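Long-range contacts in phosphotriesterase, putative (Deinococcus radiodurans, PDB 4J35), which probably acts as a lactone-hydrolysing enzyme with two divalent metal ions per subunit, here engineered towards organophosphate hydrolysis: residues I200-M205 against H220-A225; L259-D264 against Q312-N317. The protein carries 7 engineered substitutions. All blocks are in the same frame, centred on the assembly; numbering follows the deposited sequence.

Interaction 1: residues I200-M205 against H220-A225. With CO (cobalt (II) ion), chain B.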
ATOM      1  N   ILE A 200      -1.834  -6.886   9.920  1.00 32.48           N
ATOM      2  CA  ILE A 200      -1.011  -7.193   8.759  1.00 32.63           C
ATOM      3  C   ILE A 200      -1.934  -7.237   7.531  1.00 30.83           C
ATOM      4  O   ILE A 200      -2.987  -7.886   7.557  1.00 30.36           O
ATOM      5  CB  ILE A 200      -0.338  -8.561   8.918  1.00 42.15           C
ATOM      6  CG1 ILE A 200       0.774  -8.462   9.979  1.00 39.69           C
ATOM      7  CG2 ILE A 200       0.199  -9.046   7.590  1.00 36.40           C
ATOM      8  CD1 ILE A 200       1.364  -9.796  10.369  1.00 30.19           C
ATOM      9  N   MET A 201      -1.551  -6.525   6.476  1.00 33.37           N
ATOM     10  CA  MET A 201      -2.306  -6.563   5.236  1.00 31.41           C
ATOM     11  C   MET A 201      -1.367  -7.069   4.158  1.00 29.22           C
ATOM     12  O   MET A 201      -0.389  -6.387   3.787  1.00 32.22           O
ATOM     13  CB  MET A 201      -2.836  -5.157   4.844  1.00 36.70           C
ATOM     14  CG  MET A 201      -3.826  -5.232   3.750  1.00 35.00           C
ATOM     15  SD  MET A 201      -4.493  -3.572   3.322  1.00 32.08           S
ATOM     16  CE  MET A 201      -3.116  -2.983   2.354  1.00 37.98           C
ATOM     17  N   ILE A 202      -1.644  -8.252   3.629  1.00 32.03           N
ATOM     18  CA  ILE A 202      -0.759  -8.782   2.608  1.00 28.72           C
ATOM     19  C   ILE A 202      -1.255  -8.215   1.310  1.00 28.31           C
ATOM     20  O   ILE A 202      -2.422  -8.404   0.961  1.00 31.36           O
ATOM     21  CB  ILE A 202      -0.826 -10.287   2.479  1.00 35.23           C
ATOM     22  CG1 ILE A 202      -0.455 -10.945   3.828  1.00 35.04           C
ATOM     23  CG2 ILE A 202       0.075 -10.775   1.347  1.00 28.99           C
ATOM     24  CD1 ILE A 202       0.991 -10.580   4.348  1.00 35.98           C
ATOM     25  N   GLY A 203      -0.375  -7.525   0.613  1.00 29.16           N
ATOM     26  CA  GLY A 203      -0.801  -6.783  -0.563  1.00 31.23           C
ATOM     27  C   GLY A 203      -0.705  -7.463  -1.907  1.00 32.64           C
ATOM     28  O   GLY A 203      -0.102  -8.514  -2.070  1.00 35.12           O
ATOM     29  N   HIS A 204      -1.311  -6.797  -2.892  1.00 33.58           N
ATOM     30  CA  HIS A 204      -1.335  -7.231  -4.281  1.00 29.25           C
ATOM     31  C   HIS A 204      -1.822  -8.670  -4.460  1.00 32.53           C
ATOM     32  O   HIS A 204      -1.395  -9.377  -5.389  1.00 35.34           O
ATOM     33  CB  HIS A 204       0.050  -7.012  -4.946  1.00 33.55           C
ATOM     34  CG  HIS A 204       0.615  -5.629  -4.787  1.00 32.41           C
ATOM     35  ND1 HIS A 204      -0.165  -4.507  -4.599  1.00 32.84           N
ATOM     36  CD2 HIS A 204       1.895  -5.190  -4.796  1.00 30.25           C
ATOM     37  CE1 HIS A 204       0.617  -3.436  -4.515  1.00 28.29           C
ATOM     38  NE2 HIS A 204       1.872  -3.827  -4.619  1.00 30.75           N
ATOM     39  N   MET A 205      -2.751  -9.083  -3.606  1.00 34.44           N
ATOM     40  CA  MET A 205      -3.279 -10.438  -3.650  1.00 34.08           C
ATOM     41  C   MET A 205      -4.233 -10.648  -4.781  1.00 42.77           C
ATOM     42  O   MET A 205      -4.576 -11.773  -5.095  1.00 44.34           O
ATOM     43  CB  MET A 205      -3.897 -10.820  -2.300  1.00 37.69           C
ATOM     44  CG  MET A 205      -2.853 -10.980  -1.236  1.00 36.27           C
ATOM     45  SD  MET A 205      -1.934 -12.564  -1.404  1.00 38.67           S
ATOM     46  CE  MET A 205      -3.295 -13.710  -1.274  1.00 36.90           C
ATOM     47  N   HIS A 220      -3.702 -17.559   8.144  1.00 38.33           N
ATOM     48  CA  HIS A 220      -2.765 -17.069   9.150  1.00 31.84           C
ATOM     49  C   HIS A 220      -3.345 -15.971   9.981  1.00 45.15           C
ATOM     50  O   HIS A 220      -2.682 -15.458  10.887  1.00 40.64           O
ATOM     51  CB  HIS A 220      -1.463 -16.625   8.483  1.00 38.15           C
ATOM     52  CG  HIS A 220      -0.696 -17.760   7.896  1.00 42.09           C
ATOM     53  ND1 HIS A 220      -0.733 -18.068   6.557  1.00 40.10           N
ATOM     54  CD2 HIS A 220       0.065 -18.715   8.482  1.00 38.69           C
ATOM     55  CE1 HIS A 220       0.006 -19.138   6.329  1.00 40.27           C
ATOM     56  NE2 HIS A 220       0.492 -19.559   7.486  1.00 41.26           N
ATOM     57  N   GLY A 221      -4.587 -15.609   9.651  1.00 34.89           N
ATOM     58  CA  GLY A 221      -5.341 -14.623  10.399  1.00 38.57           C
ATOM     59  C   GLY A 221      -5.135 -13.211   9.892  1.00 36.33           C
ATOM     60  O   GLY A 221      -5.680 -12.266  10.478  1.00 33.43           O
ATOM     61  N   VAL A 222      -4.307 -13.076   8.864  1.00 35.79           N
ATOM     62  CA  VAL A 222      -4.008 -11.773   8.297  1.00 33.45           C
ATOM     63  C   VAL A 222      -5.141 -11.333   7.392  1.00 30.02           C
ATOM     64  O   VAL A 222      -6.023 -12.106   7.017  1.00 32.00           O
ATOM     65  CB  VAL A 222      -2.658 -11.730   7.495  1.00 29.77           C
ATOM     66  CG1 VAL A 222      -1.444 -12.070   8.426  1.00 33.20           C
ATOM     67  CG2 VAL A 222      -2.698 -12.675   6.263  1.00 34.12           C
ATOM     68  N   SER A 223      -5.095 -10.061   7.023  1.00 34.58           N
ATOM     69  CA  SER A 223      -5.963  -9.592   5.960  1.00 38.05           C
ATOM     70  C   SER A 223      -5.238  -9.537   4.602  1.00 30.77           C
ATOM     71  O   SER A 223      -4.008  -9.602   4.517  1.00 29.79           O
ATOM     72  CB  SER A 223      -6.466  -8.221   6.348  1.00 29.38           C
ATOM     73  OG  SER A 223      -7.234  -8.287   7.527  1.00 41.85           O
ATOM     74  N   ILE A 224      -6.011  -9.399   3.511  1.00 32.77           N
ATOM     75  CA  ILE A 224      -5.401  -9.406   2.212  1.00 30.29           C
ATOM     76  C   ILE A 224      -6.067  -8.314   1.426  1.00 29.20           C
ATOM     77  O   ILE A 224      -7.245  -8.065   1.654  1.00 32.54           O
ATOM     78  CB  ILE A 224      -5.559 -10.759   1.508  1.00 30.32           C
ATOM     79  CG1 ILE A 224      -6.995 -11.154   1.338  1.00 31.93           C
ATOM     80  CG2 ILE A 224      -4.867 -11.847   2.358  1.00 34.52           C
ATOM     81  CD1 ILE A 224      -7.185 -12.341   0.351  1.00 32.26           C
ATOM     82  N   ALA A 225      -5.282  -7.697   0.560  1.00 30.08           N
ATOM     83  CA  ALA A 225      -5.814  -6.576  -0.253  1.00 28.45           C
ATOM     84  C   ALA A 225      -5.768  -6.924  -1.711  1.00 29.06           C
ATOM     85  O   ALA A 225      -4.736  -7.336  -2.240  1.00 33.05           O
ATOM     86  CB  ALA A 225      -4.993  -5.378  -0.018  1.00 29.01           C
TER
HETATM   87 CO    CO B 401       3.585  -2.794  -4.738  1.00 31.63          CO
HETATM   88  O   HOH W   1      -5.081  -8.015   9.302  1.00 39.08           O

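Interaction 2: residues L259-D264 against Q312-N317. With CO (cobalt (II) ion), chain C.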
ATOM      1  N   LEU A 259     -10.844  -8.751   3.964  1.00 36.14           N
ATOM      2  CA  LEU A 259     -10.585  -8.324   2.589  1.00 34.09           C
ATOM      3  C   LEU A 259     -10.594  -6.805   2.486  1.00 33.08           C
ATOM      4  O   LEU A 259     -11.492  -6.152   3.045  1.00 35.16           O
ATOM      5  CB  LEU A 259     -11.672  -8.852   1.639  1.00 38.87           C
ATOM      6  CG  LEU A 259     -11.889 -10.373   1.615  1.00 39.91           C
ATOM      7  CD1 LEU A 259     -13.178 -10.690   0.893  1.00 44.70           C
ATOM      8  CD2 LEU A 259     -10.696 -11.103   0.963  1.00 37.49           C
ATOM      9  N   LEU A 260      -9.603  -6.254   1.782  1.00 32.17           N
ATOM     10  CA  LEU A 260      -9.550  -4.817   1.552  1.00 32.57           C
ATOM     11  C   LEU A 260      -9.355  -4.516   0.072  1.00 36.89           C
ATOM     12  O   LEU A 260      -8.971  -5.378  -0.700  1.00 31.93           O
ATOM     13  CB  LEU A 260      -8.440  -4.174   2.383  1.00 34.42           C
ATOM     14  CG  LEU A 260      -8.742  -4.183   3.880  1.00 37.76           C
ATOM     15  CD1 LEU A 260      -8.101  -5.423   4.564  1.00 31.97           C
ATOM     16  CD2 LEU A 260      -8.268  -2.895   4.516  1.00 33.36           C
ATOM     17  N   LEU A 261      -9.623  -3.269  -0.302  1.00 31.95           N
ATOM     18  CA  LEU A 261      -9.731  -2.883  -1.725  1.00 33.76           C
ATOM     19  C   LEU A 261      -8.981  -1.581  -2.004  1.00 31.72           C
ATOM     20  O   LEU A 261      -9.149  -0.614  -1.287  1.00 34.75           O
ATOM     21  CB  LEU A 261     -11.197  -2.670  -2.104  1.00 34.42           C
ATOM     22  CG  LEU A 261     -12.187  -3.807  -1.840  1.00 32.77           C
ATOM     23  CD1 LEU A 261     -13.626  -3.290  -2.101  1.00 41.05           C
ATOM     24  CD2 LEU A 261     -11.908  -5.025  -2.697  1.00 35.13           C
ATOM     25  N   SER A 262      -8.129  -1.569  -3.028  1.00 34.08           N
ATOM     26  CA  SER A 262      -7.433  -0.326  -3.417  1.00 31.38           C
ATOM     27  C   SER A 262      -6.984  -0.383  -4.862  1.00 31.32           C
ATOM     28  O   SER A 262      -7.247  -1.377  -5.540  1.00 32.61           O
ATOM     29  CB  SER A 262      -6.252  -0.046  -2.522  1.00 35.82           C
ATOM     30  OG  SER A 262      -6.340   1.259  -2.023  1.00 31.14           O
ATOM     31  N   HIS A 263      -6.348   0.704  -5.327  1.00 33.05           N
ATOM     32  CA  HIS A 263      -5.906   0.797  -6.711  1.00 31.15           C
ATOM     33  C   HIS A 263      -4.399   0.720  -6.965  1.00 31.08           C
ATOM     34  O   HIS A 263      -3.987   0.451  -8.113  1.00 32.47           O
ATOM     35  CB  HIS A 263      -6.386   2.134  -7.343  1.00 31.21           C
ATOM     36  CG  HIS A 263      -7.805   2.477  -7.034  1.00 31.45           C
ATOM     37  ND1 HIS A 263      -8.181   3.159  -5.897  1.00 32.00           N
ATOM     38  CD2 HIS A 263      -8.937   2.278  -7.748  1.00 35.50           C
ATOM     39  CE1 HIS A 263      -9.488   3.378  -5.933  1.00 35.20           C
ATOM     40  NE2 HIS A 263      -9.965   2.849  -7.043  1.00 31.86           N
ATOM     41  N   ASP A 264      -3.579   1.060  -5.969  1.00 30.74           N
ATOM     42  CA  ASP A 264      -2.136   1.192  -6.179  1.00 30.53           C
ATOM     43  C   ASP A 264      -1.867   2.259  -7.263  1.00 31.47           C
ATOM     44  O   ASP A 264      -0.917   2.167  -8.032  1.00 32.04           O
ATOM     45  CB  ASP A 264      -1.549  -0.134  -6.608  1.00 30.52           C
ATOM     46  CG  ASP A 264      -0.027  -0.199  -6.433  1.00 30.32           C
ATOM     47  OD1 ASP A 264       0.576   0.643  -5.741  1.00 31.12           O
ATOM     48  OD2 ASP A 264       0.553  -1.098  -7.044  1.00 31.65           O
ATOM     49  N   GLN A 312     -17.869  -3.113   5.475  1.00 38.17           N
ATOM     50  CA  GLN A 312     -16.877  -3.835   6.279  1.00 46.38           C
ATOM     51  C   GLN A 312     -15.489  -3.764   5.618  1.00 44.28           C
ATOM     52  O   GLN A 312     -14.472  -3.574   6.296  1.00 37.60           O
ATOM     53  CB  GLN A 312     -17.268  -5.286   6.427  1.00 35.60           C
ATOM     54  CG  GLN A 312     -16.336  -6.093   7.400  1.00 41.56           C
ATOM     55  CD  GLN A 312     -16.434  -5.619   8.848  1.00 54.11           C
ATOM     56  OE1 GLN A 312     -17.521  -5.592   9.438  1.00 52.70           O
ATOM     57  NE2 GLN A 312     -15.302  -5.234   9.425  1.00 41.12           N
ATOM     58  N   MET A 313     -15.453  -3.960   4.304  1.00 39.26           N
ATOM     59  CA  MET A 313     -14.186  -3.905   3.572  1.00 37.38           C
ATOM     60  C   MET A 313     -13.622  -2.507   3.592  1.00 32.96           C
ATOM     61  O   MET A 313     -12.411  -2.316   3.712  1.00 32.68           O
ATOM     62  CB  MET A 313     -14.349  -4.381   2.120  1.00 36.65           C
ATOM     63  CG  MET A 313     -14.702  -5.824   1.997  1.00 33.86           C
ATOM     64  SD  MET A 313     -14.752  -6.549   0.362  1.00 39.11           S
ATOM     65  CE  MET A 313     -16.325  -5.816  -0.242  1.00 36.10           C
ATOM     66  N   THR A 314     -14.490  -1.497   3.369  1.00 36.69           N
ATOM     67  CA  THR A 314     -13.991  -0.149   3.109  1.00 33.69           C
ATOM     68  C   THR A 314     -13.887   0.740   4.336  1.00 33.02           C
ATOM     69  O   THR A 314     -13.179   1.725   4.304  1.00 34.53           O
ATOM     70  CB  THR A 314     -14.895   0.574   2.059  1.00 33.11           C
ATOM     71  OG1 THR A 314     -16.236   0.621   2.551  1.00 33.67           O
ATOM     72  CG2 THR A 314     -14.861  -0.200   0.764  1.00 36.97           C
ATOM     73  N   VAL A 315     -14.558   0.385   5.435  1.00 37.32           N
ATOM     74  CA  VAL A 315     -14.520   1.220   6.641  1.00 33.38           C
ATOM     75  C   VAL A 315     -14.140   0.390   7.899  1.00 33.43           C
ATOM     76  O   VAL A 315     -13.243   0.785   8.640  1.00 41.39           O
ATOM     77  CB  VAL A 315     -15.895   1.907   6.908  1.00 44.64           C
ATOM     78  CG1 VAL A 315     -15.837   2.776   8.162  1.00 37.21           C
ATOM     79  CG2 VAL A 315     -16.341   2.764   5.677  1.00 42.48           C
ATOM     80  N   GLY A 316     -14.844  -0.715   8.099  1.00 40.11           N
ATOM     81  CA  GLY A 316     -14.645  -1.554   9.279  1.00 47.34           C
ATOM     82  C   GLY A 316     -13.221  -2.082   9.344  1.00 38.45           C
ATOM     83  O   GLY A 316     -12.551  -1.952  10.363  1.00 39.02           O
ATOM     84  N   ASN A 317     -12.758  -2.683   8.259  1.00 39.85           N
ATOM     85  CA  ASN A 317     -11.420  -3.274   8.257  1.00 42.11           C
ATOM     86  C   ASN A 317     -10.297  -2.260   8.427  1.00 36.36           C
ATOM     87  O   ASN A 317      -9.390  -2.464   9.226  1.00 33.91           O
ATOM     88  CB  ASN A 317     -11.206  -4.146   7.028  1.00 32.74           C
ATOM     89  CG  ASN A 317     -12.155  -5.305   6.980  1.00 32.99           C
ATOM     90  OD1 ASN A 317     -12.821  -5.632   7.989  1.00 39.59           O
ATOM     91  ND2 ASN A 317     -12.183  -6.002   5.855  1.00 36.67           N
TER
HETATM   92 CO    CO C 402       2.258   0.345  -4.338  1.00 27.94          CO
HETATM   93  O   HOH W   2     -10.504  -1.524   1.728  1.00 33.96           O

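Interaction 1: residues I200-M205 against H220-A225
I200 and S223 begin a run of backbone hydrogen bonds that joins the two segments. S223 N donates to I200 O (3.1 Å), I202 N to S223 O (2.9 Å, nearly straight at 175°) and A225 N to I202 O. I202 thus uses both its N-H and its carbonyl, the alternation expected of a parallel pair. Beyond the strand end, M205 N reaches A225 O (3.0 Å), tying the turn that carries H204 to the neighbouring strand. A water donates to I200 O and hydrogen-bonds S223 OG, which also hydrogen-bonds R320. These two strands and helix 211-218 form a beta-alpha-beta unit of the phosphotriesterase TIM barrel. Past the end of the first strand, H204 NE2 binds a cobalt ion (2.0 Å) together with H176 and K143; H204 ND1 hydrogen-bonds D227. On the M201 and S223 face, M201 SD rests against A225 CB (3.8 Å). On the I202 and I224 face, M205 CG meets I224 CB (3.9 Å), the side chains crossing at about a right angle. In V222, chi1 (-61°) sets CG1 anti to the carbonyl carbon, against I200 CG2 (3.5 Å), and leaves CG2 facing I202 CG1 (3.7 Å).

Interaction 2: residues L259-D264 against Q312-N317
N317 ND2 hydrogen-bonds two carbonyl oxygens, L259 O (2.9 Å) and A256 O, and so fixes a helix side chain to the start of a barrel strand. The arrangement belongs to the outer layer of the TIM barrel, where helix 307-322 packs across strand 259-261 with their short segments at 104°. The bond to L259 O is bent, 137° at the hydrogen, and the nitrogen sits above the plane of that carbonyl while L259 O stays close to the amide plane of N317. M313 CG also rests against this oxygen, 3.4 Å away. On the other side of the amide, N317 OD1 accepts a nearly straight bond from Q312 NE2 (2.9 Å), so both polar ends of the N317 side chain are held. The helix backbone widens here into a pi-type turn, with N317 N bonded to Q312 O. A water offers a second polar route: it accepts from L261 N (2.8 Å) and donates to M313 O. Apolar packing runs along the M313 side chain. Its SD lies near L259 CB, and the chain then bends at chi3 (-74°), which brings CE to L261 CD1 (4.1 Å). L251 and L300, from helices 240-251 and 291-303, also touch M313. L260 instead lays CG against N317 CB (4.0 Å), the two side chains crossing obliquely. Past the strand end the same segment reaches the metal centre: D264 OD2 forms a salt bridge with R228, while D264 OD1 binds a cobalt ion at 2.2 Å, alongside H21 NE2, H23 NE2 and K143.

How the interactions relate
Interaction 1 is complete in sequence before the first residue of interaction 2, and the centres of the two lie about 11 Å apart. They share one parallel sheet, in which strands 223-226 and 259-261 are neighbours; a probable hydrogen bond from L260 N to I224 O (3.0 Å) joins them directly. Interaction 1 lies between adjacent strands, whereas interaction 2 brings helix 307-322, the last of the chain, against the sheet. Strands 200-202 and 259-261 each run on into a loop with a metal ligand, H204 in one and D264 in the other. These two side chains pack together while binding different cobalt ions, so the barrel framework places both halves of the two-metal centre.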